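Local coordinates for chitin elicitor receptor kinase 1 (PDB 4EBY), which is a plant receptor-like kinase that senses chitin through LysM modules in its ectodomain and signals immunity on chitin-induced dimerization, at residues A[79-84]-A[94-99]; A[128-133]-A[141-146]. All coordinates share one frame; numbering follows the deposited sequence.

Contact 1 of 2, residues A[79-84]-A[94-99]. With NAG (2-acetamido-2-deoxy-beta-D-glucopyranose), chain C; NAG (2-acetamido-2-deoxy-beta-D-glucopyranose), chain F.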
loop_
_atom_site.group_PDB
_atom_site.type_symbol
_atom_site.label_atom_id
_atom_site.label_comp_id
_atom_site.label_asym_id
_atom_site.label_seq_id
_atom_site.Cartn_x
_atom_site.Cartn_y
_atom_site.Cartn_z
ATOM N N PHE A 79 9.305 0.307 5.174
ATOM C CA PHE A 79 9.825 -0.908 4.537
ATOM C C PHE A 79 11.312 -0.751 4.276
ATOM O O PHE A 79 11.890 0.337 4.428
ATOM C CB PHE A 79 9.099 -1.204 3.225
ATOM C CG PHE A 79 7.649 -1.533 3.399
ATOM C CD1 PHE A 79 7.270 -2.807 3.792
ATOM C CD2 PHE A 79 6.671 -0.578 3.175
ATOM C CE1 PHE A 79 5.935 -3.124 3.964
ATOM C CE2 PHE A 79 5.332 -0.886 3.325
ATOM C CZ PHE A 79 4.957 -2.174 3.724
ATOM N N SER A 80 11.960 -1.861 3.905
ATOM C CA SER A 80 13.377 -1.816 3.575
ATOM C C SER A 80 13.574 -2.433 2.194
ATOM O O SER A 80 12.920 -3.421 1.840
ATOM C CB SER A 80 14.210 -2.569 4.618
ATOM O OG SER A 80 14.197 -1.907 5.875
ATOM N N TYR A 81 14.478 -1.850 1.417
ATOM C CA TYR A 81 14.674 -2.263 0.032
ATOM C C TYR A 81 16.149 -2.371 -0.293
ATOM O O TYR A 81 16.903 -1.425 -0.099
ATOM C CB TYR A 81 13.996 -1.269 -0.930
ATOM C CG TYR A 81 14.274 -1.594 -2.368
ATOM C CD1 TYR A 81 13.616 -2.651 -2.996
ATOM C CD2 TYR A 81 15.212 -0.871 -3.097
ATOM C CE1 TYR A 81 13.895 -2.971 -4.303
ATOM C CE2 TYR A 81 15.495 -1.185 -4.422
ATOM C CZ TYR A 81 14.835 -2.236 -5.008
ATOM O OH TYR A 81 15.126 -2.553 -6.313
ATOM N N SER A 82 16.576 -3.542 -0.790
ATOM C CA SER A 82 17.963 -3.704 -1.206
ATOM C C SER A 82 18.135 -3.303 -2.668
ATOM O O SER A 82 17.455 -3.828 -3.561
ATOM C CB SER A 82 18.432 -5.138 -0.955
ATOM O OG SER A 82 19.786 -5.285 -1.376
ATOM N N VAL A 83 19.038 -2.352 -2.897
ATOM C CA VAL A 83 19.229 -1.740 -4.205
ATOM C C VAL A 83 19.862 -2.677 -5.226
ATOM O O VAL A 83 20.855 -3.365 -4.932
ATOM C CB VAL A 83 20.069 -0.455 -4.083
ATOM C CG1 VAL A 83 20.406 0.099 -5.437
ATOM C CG2 VAL A 83 19.276 0.570 -3.285
ATOM N N ARG A 84 19.282 -2.668 -6.425
ATOM C CA ARG A 84 19.776 -3.450 -7.557
ATOM C C ARG A 84 20.311 -2.568 -8.695
ATOM O O ARG A 84 20.209 -1.332 -8.667
ATOM C CB ARG A 84 18.657 -4.363 -8.059
ATOM C CG ARG A 84 18.109 -5.288 -6.986
ATOM C CD ARG A 84 16.686 -5.715 -7.289
ATOM N NE ARG A 84 16.609 -6.500 -8.517
ATOM C CZ ARG A 84 16.732 -7.823 -8.567
ATOM N NH1 ARG A 84 16.940 -8.517 -7.455
ATOM N NH2 ARG A 84 16.649 -8.452 -9.730
ATOM N N ILE A 94 8.049 4.413 -8.468
ATOM C CA ILE A 94 6.962 4.240 -9.435
ATOM C C ILE A 94 6.770 2.798 -9.865
ATOM O O ILE A 94 5.662 2.394 -10.220
ATOM C CB ILE A 94 7.090 5.148 -10.685
ATOM C CG1 ILE A 94 8.174 4.648 -11.636
ATOM C CG2 ILE A 94 7.306 6.604 -10.276
ATOM C CD1 ILE A 94 8.141 5.332 -12.993
ATOM N N SER A 95 7.856 2.031 -9.818
ATOM C CA SER A 95 7.837 0.658 -10.285
ATOM C C SER A 95 7.953 -0.345 -9.134
ATOM O O SER A 95 7.005 -1.094 -8.858
ATOM C CB SER A 95 8.954 0.454 -11.321
ATOM O OG SER A 95 8.889 -0.855 -11.854
ATOM N N ASN A 96 9.091 -0.355 -8.438
ATOM C CA ASN A 96 9.320 -1.376 -7.406
ATOM C C ASN A 96 8.272 -1.339 -6.289
ATOM O O ASN A 96 7.877 -2.374 -5.770
ATOM C CB ASN A 96 10.730 -1.254 -6.821
ATOM C CG ASN A 96 11.812 -1.307 -7.895
ATOM O OD1 ASN A 96 11.932 -0.400 -8.710
ATOM N ND2 ASN A 96 12.603 -2.357 -7.886
ATOM N N TYR A 97 7.820 -0.127 -5.930
ATOM C CA TYR A 97 6.756 0.043 -4.933
ATOM C C TYR A 97 5.405 0.521 -5.502
ATOM O O TYR A 97 4.492 0.838 -4.738
ATOM C CB TYR A 97 7.239 0.957 -3.775
ATOM C CG TYR A 97 8.185 0.195 -2.880
ATOM C CD1 TYR A 97 7.728 -0.491 -1.765
ATOM C CD2 TYR A 97 9.539 0.107 -3.196
ATOM C CE1 TYR A 97 8.599 -1.254 -0.974
ATOM C CE2 TYR A 97 10.414 -0.640 -2.411
ATOM C CZ TYR A 97 9.943 -1.320 -1.313
ATOM O OH TYR A 97 10.832 -2.067 -0.549
ATOM N N ALA A 98 5.277 0.546 -6.826
ATOM C CA ALA A 98 3.985 0.730 -7.482
ATOM C C ALA A 98 3.214 1.946 -6.966
ATOM O O ALA A 98 2.005 1.876 -6.712
ATOM C CB ALA A 98 3.137 -0.536 -7.323
ATOM N N ASN A 99 3.938 3.048 -6.825
ATOM C CA ASN A 99 3.374 4.320 -6.340
ATOM C C ASN A 99 2.832 4.334 -4.922
ATOM O O ASN A 99 2.090 5.264 -4.542
ATOM C CB ASN A 99 2.366 4.878 -7.340
ATOM C CG ASN A 99 3.004 5.153 -8.677
ATOM O OD1 ASN A 99 4.063 5.795 -8.746
ATOM N ND2 ASN A 99 2.387 4.633 -9.748
HETATM C C1 NAG C . 3.063 4.845 -11.014
HETATM C C2 NAG C . 2.563 3.735 -11.948
HETATM C C3 NAG C . 3.109 3.935 -13.368
HETATM C C4 NAG C . 2.942 5.366 -13.865
HETATM C C5 NAG C . 3.352 6.367 -12.787
HETATM C C6 NAG C . 3.069 7.810 -13.198
HETATM C C7 NAG C . 2.189 1.403 -11.281
HETATM C C8 NAG C . 2.801 0.075 -10.895
HETATM N N2 NAG C . 3.004 2.450 -11.452
HETATM O O3 NAG C . 2.500 3.034 -14.280
HETATM O O4 NAG C . 3.766 5.555 -15.000
HETATM O O5 NAG C . 2.664 6.090 -11.581
HETATM O O6 NAG C . 1.678 7.958 -13.407
HETATM O O7 NAG C . 0.969 1.492 -11.418
HETATM C C1 NAG F . 6.979 -0.647 -17.905
HETATM C C2 NAG F . 7.229 0.589 -17.028
HETATM C C3 NAG F . 7.227 1.876 -17.841
HETATM C C4 NAG F . 8.133 1.737 -19.053
HETATM C C5 NAG F . 7.897 0.419 -19.793
HETATM C C6 NAG F . 8.917 0.240 -20.913
HETATM C C7 NAG F . 6.680 0.785 -14.693
HETATM C C8 NAG F . 5.697 0.467 -13.595
HETATM N N2 NAG F . 6.261 0.694 -15.955
HETATM O O3 NAG F . 7.668 2.957 -17.028
HETATM O O4 NAG F . 7.884 2.806 -19.939
HETATM O O5 NAG F . 7.978 -0.676 -18.898
HETATM O O6 NAG F . 10.220 0.277 -20.370
HETATM O O7 NAG F . 7.831 1.112 -14.407
#
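Tyr97 runs the outer end of its ring up against the root of Tyr81: its OH lies 3.3 Å from Tyr81 CB, and its CE2 meets Tyr81 CD1 at 3.8 Å. Tyr81 CG falls in the plane of the Tyr97 ring, at its edge, while the two ring planes stand 79° apart with centroids separated by 5.9 Å. On the other side of the ring from CE2, Tyr97 CE1 lies 4.2 Å from Phe79 CB, so the phenol reaches the strand between two inward-pointing residues. Tyr81 holds CG anti to its backbone N (chi1 175°), beside the carbonyl carbon. Its hydroxyl comes near the side-chain amide of Asn96 at the helix end. Both phenol oxygens find hydrogen-bond partners elsewhere: Tyr81 OH with Asp87 OD2 and Tyr97 OH with Asn26 O.

Away from this apolar patch, the turn carries sugar. Asn99 is N-glycosylated, and N2 of its NAG donates to Ile94 O (2.9 Å, 161° at the hydrogen), while Ala98 CB touches the acetyl carbon C8 of the same sugar.

Strand 74-82 thus packs against the C-terminal end of helix 89-96 within the central LysM module. Val92 of that helix touches both tyrosines, Val125 of the adjacent strand 122-128 does likewise, and Leu27 lies against Phe79 and Tyr97.

Contact 2 of 2, residues A[128-133]-A[141-146]. With NAG (2-acetamido-2-deoxy-beta-D-glucopyranose), chain D.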
loop_
_atom_site.group_PDB
_atom_site.type_symbol
_atom_site.label_atom_id
_atom_site.label_comp_id
_atom_site.label_asym_id
_atom_site.label_seq_id
_atom_site.Cartn_x
_atom_site.Cartn_y
_atom_site.Cartn_z
ATOM N N ASN A 128 2.518 5.297 3.611
ATOM C CA ASN A 128 1.598 5.787 4.627
ATOM C C ASN A 128 0.370 4.898 4.749
ATOM O O ASN A 128 0.112 4.049 3.884
ATOM C CB ASN A 128 1.194 7.213 4.291
ATOM C CG ASN A 128 2.316 8.190 4.522
ATOM O OD1 ASN A 128 3.253 7.909 5.285
ATOM N ND2 ASN A 128 2.209 9.371 3.888
ATOM N N CYS A 129 -0.373 5.076 5.841
ATOM C CA CYS A 129 -1.572 4.268 6.050
ATOM C C CYS A 129 -2.560 5.061 6.871
ATOM O O CYS A 129 -2.247 6.157 7.326
ATOM C CB CYS A 129 -1.219 2.960 6.774
ATOM S SG CYS A 129 -0.203 3.144 8.298
ATOM N N SER A 130 -3.742 4.483 7.060
ATOM C CA SER A 130 -4.782 5.077 7.897
ATOM C C SER A 130 -5.374 4.009 8.798
ATOM O O SER A 130 -5.469 2.849 8.394
ATOM C CB SER A 130 -5.899 5.626 7.022
ATOM O OG SER A 130 -6.930 6.193 7.848
ATOM N N CYS A 131 -5.798 4.427 9.997
ATOM C CA CYS A 131 -6.559 3.585 10.916
ATOM C C CYS A 131 -8.024 4.000 10.978
ATOM O O CYS A 131 -8.790 3.448 11.773
ATOM C CB CYS A 131 -5.945 3.606 12.321
ATOM S SG CYS A 131 -4.244 2.950 12.335
ATOM N N GLY A 132 -8.408 4.956 10.139
ATOM C CA GLY A 132 -9.781 5.445 10.130
ATOM C C GLY A 132 -9.962 6.789 10.803
ATOM O O GLY A 132 -8.995 7.481 11.139
ATOM N N ASP A 133 -11.227 7.155 11.006
ATOM C CA ASP A 133 -11.584 8.462 11.527
ATOM C C ASP A 133 -12.999 8.303 12.070
ATOM O O ASP A 133 -13.949 8.103 11.314
ATOM C CB ASP A 133 -11.555 9.495 10.410
ATOM C CG ASP A 133 -11.845 10.899 10.905
ATOM O OD1 ASP A 133 -12.338 11.046 12.041
ATOM O OD2 ASP A 133 -11.579 11.849 10.145
ATOM N N GLY A 141 -12.103 0.220 10.352
ATOM C CA GLY A 141 -10.862 0.363 11.087
ATOM C C GLY A 141 -9.682 -0.275 10.371
ATOM O O GLY A 141 -8.589 -0.322 10.926
ATOM N N LEU A 142 -9.905 -0.765 9.156
ATOM C CA LEU A 142 -8.836 -1.359 8.347
ATOM C C LEU A 142 -8.887 -0.684 6.991
ATOM O O LEU A 142 -9.953 -0.621 6.364
ATOM C CB LEU A 142 -9.058 -2.873 8.185
ATOM C CG LEU A 142 -8.106 -3.551 7.196
ATOM C CD1 LEU A 142 -6.661 -3.466 7.693
ATOM C CD2 LEU A 142 -8.481 -5.019 7.029
ATOM N N PHE A 143 -7.745 -0.159 6.551
ATOM C CA PHE A 143 -7.692 0.689 5.359
ATOM C C PHE A 143 -6.645 0.273 4.371
ATOM O O PHE A 143 -5.539 -0.133 4.756
ATOM C CB PHE A 143 -7.478 2.157 5.739
ATOM C CG PHE A 143 -8.710 2.770 6.327
ATOM C CD1 PHE A 143 -9.549 3.537 5.537
ATOM C CD2 PHE A 143 -9.072 2.496 7.630
ATOM C CE1 PHE A 143 -10.745 4.043 6.065
ATOM C CE2 PHE A 143 -10.246 2.976 8.161
ATOM C CZ PHE A 143 -11.075 3.776 7.390
ATOM N N VAL A 144 -7.017 0.392 3.104
ATOM C CA VAL A 144 -6.119 0.122 1.988
ATOM C C VAL A 144 -5.490 1.438 1.572
ATOM O O VAL A 144 -6.188 2.423 1.313
ATOM C CB VAL A 144 -6.871 -0.434 0.761
ATOM C CG1 VAL A 144 -5.895 -0.768 -0.362
ATOM C CG2 VAL A 144 -7.708 -1.683 1.126
ATOM N N THR A 145 -4.167 1.459 1.531
ATOM C CA THR A 145 -3.437 2.550 0.918
ATOM C C THR A 145 -3.447 2.284 -0.588
ATOM O O THR A 145 -2.815 1.333 -1.080
ATOM C CB THR A 145 -2.005 2.561 1.460
ATOM O OG1 THR A 145 -2.056 2.831 2.869
ATOM C CG2 THR A 145 -1.177 3.632 0.779
ATOM N N TYR A 146 -4.194 3.107 -1.310
ATOM C CA TYR A 146 -4.581 2.802 -2.678
ATOM C C TYR A 146 -4.055 3.865 -3.629
ATOM O O TYR A 146 -4.575 4.970 -3.682
ATOM C CB TYR A 146 -6.126 2.724 -2.737
ATOM C CG TYR A 146 -6.711 2.289 -4.064
ATOM C CD1 TYR A 146 -7.169 0.994 -4.245
ATOM C CD2 TYR A 146 -6.848 3.189 -5.120
ATOM C CE1 TYR A 146 -7.733 0.586 -5.443
ATOM C CE2 TYR A 146 -7.409 2.784 -6.335
ATOM C CZ TYR A 146 -7.844 1.476 -6.479
ATOM O OH TYR A 146 -8.415 1.040 -7.655
HETATM C C1 NAG D . 3.125 10.425 4.285
HETATM C C2 NAG D . 3.657 11.041 2.986
HETATM C C3 NAG D . 4.525 12.268 3.248
HETATM C C4 NAG D . 3.891 13.211 4.246
HETATM C C5 NAG D . 3.328 12.452 5.445
HETATM C C6 NAG D . 2.594 13.376 6.411
HETATM C C7 NAG D . 4.174 9.399 1.254
HETATM C C8 NAG D . 5.256 8.481 0.688
HETATM N N2 NAG D . 4.522 10.091 2.313
HETATM O O3 NAG D . 4.797 12.958 2.043
HETATM O O4 NAG D . 4.892 14.115 4.678
HETATM O O5 NAG D . 2.446 11.437 5.007
HETATM O O6 NAG D . 1.517 14.029 5.777
HETATM O O7 NAG D . 3.044 9.455 0.767
HETATM O O HOH W 1 -4.029 2.403 4.902
HETATM O O HOH W 2 -5.735 0.100 8.526
#
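Thr145 and Asn128 make the direct polar link: Thr145 OG1 donates to Asn128 O at 2.7 Å. The donor sits 19° from the carbonyl plane, with a C=O...O angle of 138°. Thr145 keeps OG1 anti to its carbonyl carbon (chi1 -64°), which turns the hydroxyl to the opposing chain.

Water carries the rest of the polar pairing. One molecule accepts from Ser130 N and donates to Thr145 OG1 (2.9 Å), with a weak further bond to Phe143 O. A second donates to Ser130 O and accepts from Phe143 N, both at 2.8 Å. Two waters therefore stand between backbones that run roughly antiparallel.

Side-chain packing centres on Phe143. Its CB lies 4.0 Å from Ser130 CB, and Ser130 OG lies 4.1 Å above one face of the ring, offset toward the rim. That oxygen is engaged in an ST turn, accepting from Gly132 N at 3.0 Å. Cys131 C comes within 3.7 Å of Phe143 CE2, and Gly132 has backbone angles in which a CB would press on the preceding carbonyl oxygen. Tyr171 meets Phe143 edge-to-face.

Two disulfides fix the 128-133 segment from other directions, Cys129 bonding to Cys67 and Cys131 to Cys5. Separately, Asn128 ND2 carries an N-linked NAG.

Thr145 OG1 is gripped twice, giving one bond to a carbonyl and receiving one from water, so this buried hydroxyl is well satisfied. With water bridging the backbone polar groups and disulfides holding this loop, the chain leaving strand 122-128 is secured beside strand 143-147 without direct strand pairing between the two segments.

Contact 1 closes before contact 2 opens along the chain, and their centres lie 21 Å apart on opposite sides of the chain's centre. Their nearest atoms approach to about 6 Å without touching. Both reach the same mixed sheet: contact 1 through strand 74-82, contact 2 through strand 143-147, with strands 60-70 and 8-13 between them in the sheet order. Strand 122-128 connects the pair, since it is hydrogen-bonded beside 79-84 and its end enters 128-133. The first contact packs a strand on a helix inside one LysM module; the second sets the loop after strand 122-128 beside strand 143-147, which falls largely in another LysM range, consistent with a compact, disulfide-tied ectodomain.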